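Local coordinates for Lmo0135 protein (Listeria monocytogenes EGD-e, PDB 5ISU) that probably serves as the extracellular substrate-binding component of an ABC transporter, likely one that takes up peptides, at residues L472-A484 and T490-E502. Sequence-based numbering, arbitrary orientation.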
loop_
_atom_site.group_PDB
_atom_site.type_symbol
_atom_site.label_atom_id
_atom_site.label_comp_id
_atom_site.label_asym_id
_atom_site.label_seq_id
_atom_site.Cartn_x
_atom_site.Cartn_y
_atom_site.Cartn_z
ATOM N N LEU A 472 4.398 -10.660 -11.377
ATOM C CA LEU A 472 4.070 -12.014 -10.962
ATOM C C LEU A 472 4.420 -12.999 -12.061
ATOM O O LEU A 472 4.347 -12.682 -13.254
ATOM C CB LEU A 472 2.572 -12.194 -10.766
ATOM C CG LEU A 472 1.881 -11.380 -9.699
ATOM C CD1 LEU A 472 0.383 -11.576 -9.859
ATOM C CD2 LEU A 472 2.377 -11.768 -8.310
ATOM N N ALA A 473 4.711 -14.220 -11.639
ATOM C CA ALA A 473 4.932 -15.319 -12.541
ATOM C C ALA A 473 3.890 -16.360 -12.135
ATOM O O ALA A 473 3.808 -16.731 -10.959
ATOM C CB ALA A 473 6.338 -15.866 -12.403
ATOM N N LEU A 474 3.085 -16.792 -13.104
ATOM C CA LEU A 474 2.025 -17.779 -12.890
ATOM C C LEU A 474 2.205 -18.958 -13.845
ATOM O O LEU A 474 2.189 -18.766 -15.050
ATOM C CB LEU A 474 0.646 -17.152 -13.157
ATOM C CG LEU A 474 -0.548 -18.117 -13.091
ATOM C CD1 LEU A 474 -0.616 -18.703 -11.694
ATOM C CD2 LEU A 474 -1.895 -17.482 -13.452
ATOM N N ASP A 475 2.324 -20.166 -13.292
ATOM C CA ASP A 475 2.465 -21.411 -14.065
ATOM C C ASP A 475 1.423 -21.397 -15.219
ATOM O O ASP A 475 0.204 -21.204 -14.990
ATOM C CB ASP A 475 2.327 -22.603 -13.100
ATOM C CG ASP A 475 2.352 -23.968 -13.782
ATOM O OD1 ASP A 475 2.163 -24.087 -15.019
ATOM O OD2 ASP A 475 2.502 -24.964 -13.036
ATOM N N SER A 476 1.925 -21.573 -16.447
ATOM C CA SER A 476 1.103 -21.514 -17.668
ATOM C C SER A 476 -0.067 -22.466 -17.729
ATOM O O SER A 476 -0.970 -22.243 -18.510
ATOM C CB SER A 476 1.959 -21.644 -18.941
ATOM O OG SER A 476 2.658 -20.433 -19.166
ATOM N N ARG A 477 -0.069 -23.503 -16.905
ATOM C CA ARG A 477 -1.200 -24.424 -16.848
ATOM C C ARG A 477 -2.438 -23.795 -16.151
ATOM O O ARG A 477 -3.526 -24.376 -16.192
ATOM C CB ARG A 477 -0.815 -25.694 -16.087
ATOM C CG ARG A 477 0.402 -26.448 -16.626
ATOM C CD ARG A 477 0.698 -27.679 -15.785
ATOM N NE ARG A 477 0.778 -27.351 -14.363
ATOM C CZ ARG A 477 0.869 -28.236 -13.371
ATOM N NH1 ARG A 477 0.921 -29.544 -13.621
ATOM N NH2 ARG A 477 0.910 -27.803 -12.109
ATOM N N TYR A 478 -2.281 -22.621 -15.526
ATOM C CA TYR A 478 -3.386 -21.975 -14.807
ATOM C C TYR A 478 -4.016 -20.824 -15.592
ATOM O O TYR A 478 -3.319 -19.949 -16.092
ATOM C CB TYR A 478 -2.917 -21.453 -13.431
ATOM C CG TYR A 478 -2.532 -22.543 -12.456
ATOM C CD1 TYR A 478 -1.278 -23.125 -12.505
ATOM C CD2 TYR A 478 -3.425 -22.987 -11.476
ATOM C CE1 TYR A 478 -0.916 -24.129 -11.622
ATOM C CE2 TYR A 478 -3.072 -23.982 -10.575
ATOM C CZ TYR A 478 -1.808 -24.555 -10.654
ATOM O OH TYR A 478 -1.432 -25.564 -9.793
ATOM N N GLY A 479 -5.338 -20.830 -15.698
ATOM C CA GLY A 479 -6.048 -19.762 -16.379
ATOM C C GLY A 479 -6.809 -18.911 -15.377
ATOM O O GLY A 479 -6.768 -19.164 -14.158
ATOM N N GLY A 480 -7.479 -17.888 -15.904
ATOM C CA GLY A 480 -8.329 -16.989 -15.121
ATOM C C GLY A 480 -7.678 -15.820 -14.422
ATOM O O GLY A 480 -8.287 -15.222 -13.539
ATOM N N GLN A 481 -6.458 -15.468 -14.817
ATOM C CA GLN A 481 -5.743 -14.356 -14.184
ATOM C C GLN A 481 -6.468 -13.007 -14.353
ATOM O O GLN A 481 -6.421 -12.159 -13.457
ATOM C CB GLN A 481 -4.303 -14.265 -14.705
ATOM C CG GLN A 481 -4.163 -13.870 -16.176
ATOM C CD GLN A 481 -2.753 -14.090 -16.731
ATOM O OE1 GLN A 481 -2.177 -15.181 -16.610
ATOM N NE2 GLN A 481 -2.214 -13.070 -17.398
ATOM N N LYS A 482 -7.145 -12.822 -15.488
ATOM C CA LYS A 482 -7.874 -11.576 -15.779
ATOM C C LYS A 482 -8.985 -11.388 -14.722
ATOM O O LYS A 482 -9.065 -10.370 -14.050
ATOM C CB LYS A 482 -8.476 -11.647 -17.196
ATOM C CG LYS A 482 -8.403 -10.355 -18.002
ATOM C CD LYS A 482 -8.798 -10.610 -19.465
ATOM C CE LYS A 482 -8.071 -9.688 -20.444
ATOM N NZ LYS A 482 -8.251 -8.230 -20.185
ATOM N N ALA A 483 -9.767 -12.440 -14.547
ATOM C CA ALA A 483 -10.874 -12.474 -13.623
ATOM C C ALA A 483 -10.421 -12.427 -12.162
ATOM O O ALA A 483 -11.106 -11.838 -11.330
ATOM C CB ALA A 483 -11.731 -13.715 -13.879
ATOM N N ALA A 484 -9.274 -13.023 -11.848
ATOM C CA ALA A 484 -8.782 -13.000 -10.467
ATOM C C ALA A 484 -8.270 -11.605 -10.060
ATOM O O ALA A 484 -8.158 -11.303 -8.869
ATOM C CB ALA A 484 -7.719 -14.055 -10.266
ATOM N N THR A 490 -1.392 -8.027 -2.460
ATOM C CA THR A 490 -1.852 -9.410 -2.314
ATOM C C THR A 490 -1.777 -10.302 -3.526
ATOM O O THR A 490 -2.275 -11.419 -3.475
ATOM C CB THR A 490 -3.323 -9.408 -1.898
ATOM O OG1 THR A 490 -4.136 -9.002 -3.011
ATOM C CG2 THR A 490 -3.536 -8.450 -0.704
ATOM N N MET A 491 -1.164 -9.811 -4.598
ATOM C CA MET A 491 -1.036 -10.519 -5.889
ATOM C C MET A 491 -2.352 -10.507 -6.615
ATOM O O MET A 491 -2.453 -9.888 -7.655
ATOM C CB MET A 491 -0.492 -11.948 -5.786
ATOM C CG MET A 491 0.859 -12.050 -5.119
ATOM S SD MET A 491 1.366 -13.773 -5.061
ATOM C CE MET A 491 2.812 -13.660 -4.028
ATOM N N PHE A 492 -3.356 -11.190 -6.084
ATOM C CA PHE A 492 -4.662 -11.210 -6.720
ATOM C C PHE A 492 -5.747 -10.781 -5.753
ATOM O O PHE A 492 -5.584 -10.870 -4.520
ATOM C CB PHE A 492 -5.006 -12.591 -7.254
ATOM C CG PHE A 492 -4.230 -12.995 -8.475
ATOM C CD1 PHE A 492 -4.562 -12.479 -9.716
ATOM C CD2 PHE A 492 -3.231 -13.940 -8.398
ATOM C CE1 PHE A 492 -3.882 -12.861 -10.857
ATOM C CE2 PHE A 492 -2.552 -14.337 -9.535
ATOM C CZ PHE A 492 -2.872 -13.786 -10.766
ATOM N N ARG A 493 -6.860 -10.345 -6.341
ATOM C CA ARG A 493 -8.023 -9.879 -5.610
ATOM C C ARG A 493 -8.798 -11.066 -5.126
ATOM O O ARG A 493 -9.210 -11.111 -3.951
ATOM C CB ARG A 493 -8.908 -9.038 -6.535
ATOM C CG ARG A 493 -10.157 -8.401 -5.910
ATOM C CD ARG A 493 -11.021 -7.718 -6.978
ATOM N NE ARG A 493 -11.341 -8.665 -8.051
ATOM C CZ ARG A 493 -12.306 -9.580 -8.016
ATOM N NH1 ARG A 493 -13.118 -9.675 -6.987
ATOM N NH2 ARG A 493 -12.449 -10.416 -9.027
ATOM N N ASP A 494 -8.965 -12.047 -6.019
ATOM C CA ASP A 494 -9.764 -13.207 -5.720
ATOM C C ASP A 494 -9.237 -14.464 -6.438
ATOM O O ASP A 494 -9.438 -14.657 -7.639
ATOM C CB ASP A 494 -11.216 -12.919 -6.126
ATOM C CG ASP A 494 -12.204 -13.979 -5.630
ATOM O OD1 ASP A 494 -11.782 -15.055 -5.153
ATOM O OD2 ASP A 494 -13.428 -13.730 -5.715
ATOM N N LEU A 495 -8.606 -15.327 -5.652
ATOM C CA LEU A 495 -8.018 -16.566 -6.134
ATOM C C LEU A 495 -9.032 -17.632 -6.567
ATOM O O LEU A 495 -8.637 -18.610 -7.194
ATOM C CB LEU A 495 -7.111 -17.153 -5.041
ATOM C CG LEU A 495 -5.843 -16.377 -4.661
ATOM C CD1 LEU A 495 -5.223 -16.910 -3.381
ATOM C CD2 LEU A 495 -4.840 -16.456 -5.791
ATOM N N SER A 496 -10.311 -17.461 -6.207
ATOM C CA SER A 496 -11.357 -18.428 -6.564
ATOM C C SER A 496 -11.637 -18.443 -8.063
ATOM O O SER A 496 -12.274 -19.387 -8.558
ATOM C CB SER A 496 -12.672 -18.132 -5.816
ATOM O OG SER A 496 -13.240 -16.908 -6.246
ATOM N N LYS A 497 -11.186 -17.396 -8.771
ATOM C CA LYS A 497 -11.315 -17.312 -10.234
ATOM C C LYS A 497 -10.215 -18.065 -11.007
ATOM O O LYS A 497 -10.366 -18.310 -12.220
ATOM C CB LYS A 497 -11.358 -15.855 -10.699
ATOM C CG LYS A 497 -12.425 -14.999 -10.007
ATOM C CD LYS A 497 -13.809 -15.637 -10.006
ATOM C CE LYS A 497 -14.796 -14.774 -9.228
ATOM N NZ LYS A 497 -16.095 -15.477 -9.072
ATOM N N LEU A 498 -9.116 -18.427 -10.343
ATOM C CA LEU A 498 -8.040 -19.173 -11.042
ATOM C C LEU A 498 -8.476 -20.612 -11.254
ATOM O O LEU A 498 -9.278 -21.138 -10.487
ATOM C CB LEU A 498 -6.717 -19.136 -10.266
ATOM C CG LEU A 498 -6.073 -17.760 -10.055
ATOM C CD1 LEU A 498 -4.797 -17.902 -9.244
ATOM C CD2 LEU A 498 -5.784 -17.072 -11.381
ATOM N N TYR A 499 -7.972 -21.253 -12.302
ATOM C CA TYR A 499 -8.349 -22.641 -12.572
ATOM C C TYR A 499 -7.213 -23.385 -13.217
ATOM O O TYR A 499 -6.411 -22.792 -13.931
ATOM C CB TYR A 499 -9.629 -22.715 -13.427
ATOM C CG TYR A 499 -9.563 -21.986 -14.761
ATOM C CD1 TYR A 499 -9.012 -22.601 -15.889
ATOM C CD2 TYR A 499 -10.082 -20.698 -14.909
ATOM C CE1 TYR A 499 -8.946 -21.936 -17.111
ATOM C CE2 TYR A 499 -10.027 -20.032 -16.129
ATOM C CZ TYR A 499 -9.461 -20.662 -17.222
ATOM O OH TYR A 499 -9.403 -20.020 -18.425
ATOM N N LEU A 500 -7.139 -24.687 -12.960
ATOM C CA LEU A 500 -6.068 -25.519 -13.508
ATOM C C LEU A 500 -6.539 -26.246 -14.747
ATOM O O LEU A 500 -7.543 -26.947 -14.706
ATOM C CB LEU A 500 -5.614 -26.550 -12.473
ATOM C CG LEU A 500 -4.500 -27.517 -12.875
ATOM C CD1 LEU A 500 -3.216 -26.780 -13.213
ATOM C CD2 LEU A 500 -4.256 -28.509 -11.754
ATOM N N THR A 501 -5.802 -26.071 -15.839
ATOM C CA THR A 501 -6.054 -26.749 -17.108
ATOM C C THR A 501 -5.072 -27.921 -17.208
ATOM O O THR A 501 -3.927 -27.743 -17.633
ATOM C CB THR A 501 -5.818 -25.792 -18.299
ATOM O OG1 THR A 501 -6.677 -24.658 -18.179
ATOM C CG2 THR A 501 -6.074 -26.490 -19.634
ATOM N N GLU A 502 -5.502 -29.109 -16.787
ATOM C CA GLU A 502 -4.642 -30.305 -16.869
ATOM C C GLU A 502 -4.957 -31.097 -18.141
ATOM O O GLU A 502 -4.270 -32.064 -18.479
ATOM C CB GLU A 502 -4.784 -31.199 -15.627
ATOM C CG GLU A 502 -6.206 -31.673 -15.326
ATOM C CD GLU A 502 -6.279 -32.699 -14.202
ATOM O OE1 GLU A 502 -7.204 -32.594 -13.364
ATOM O OE2 GLU A 502 -5.410 -33.601 -14.141
ATOM O OXT GLU A 502 -5.907 -30.786 -18.868
#
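Gly479 and Tyr499 pair through two backbone hydrogen bonds, Gly479 N to Tyr499 O (2.9 Å) and Tyr499 N to Gly479 O (3.0 Å), and Thr501 N continues the ladder to Arg477 O. At the other end Ala484 O, at the end of the one-turn helix 481-484, accepts from both Arg493 N and Asp494 N, the latter bond lying in the carbonyl plane on a lone pair. Arg493 NH2 adds a weak bond to Ala483 O, while its NE is held by Thr485 and its guanidinium meets Trp54 in a cation-pi contact.

Residues 478-479 and 499-500 thus form a two-stranded antiparallel ribbon near the C-terminus of this family 5 solute-binding protein, just beyond the long strand 462-475. Each strand offers a CH-pi contact. Leu500 CD1 sits over the face of the Tyr478 ring, 3.8 Å from its centroid, and Tyr478 OH bonds to Ser19 O. On the opposite face of the ribbon from Tyr478 and Leu500, with CG set between its own backbone N and carbonyl carbon (chi1 57°), the Tyr499 ring folds over the Gly479 backbone, where CA lies 3.8 Å from the centroid.

Apolar side chains join strand 462-475 and helix 481-484 to residues 491-498. Ala484 CB touches Phe492 CD1 (3.6 Å) and Leu498 CD2 (3.8 Å), and Leu472 spreads its methyls, CD1 over one face of the Phe492 ring and CD2 against Met491 CG (3.5 Å).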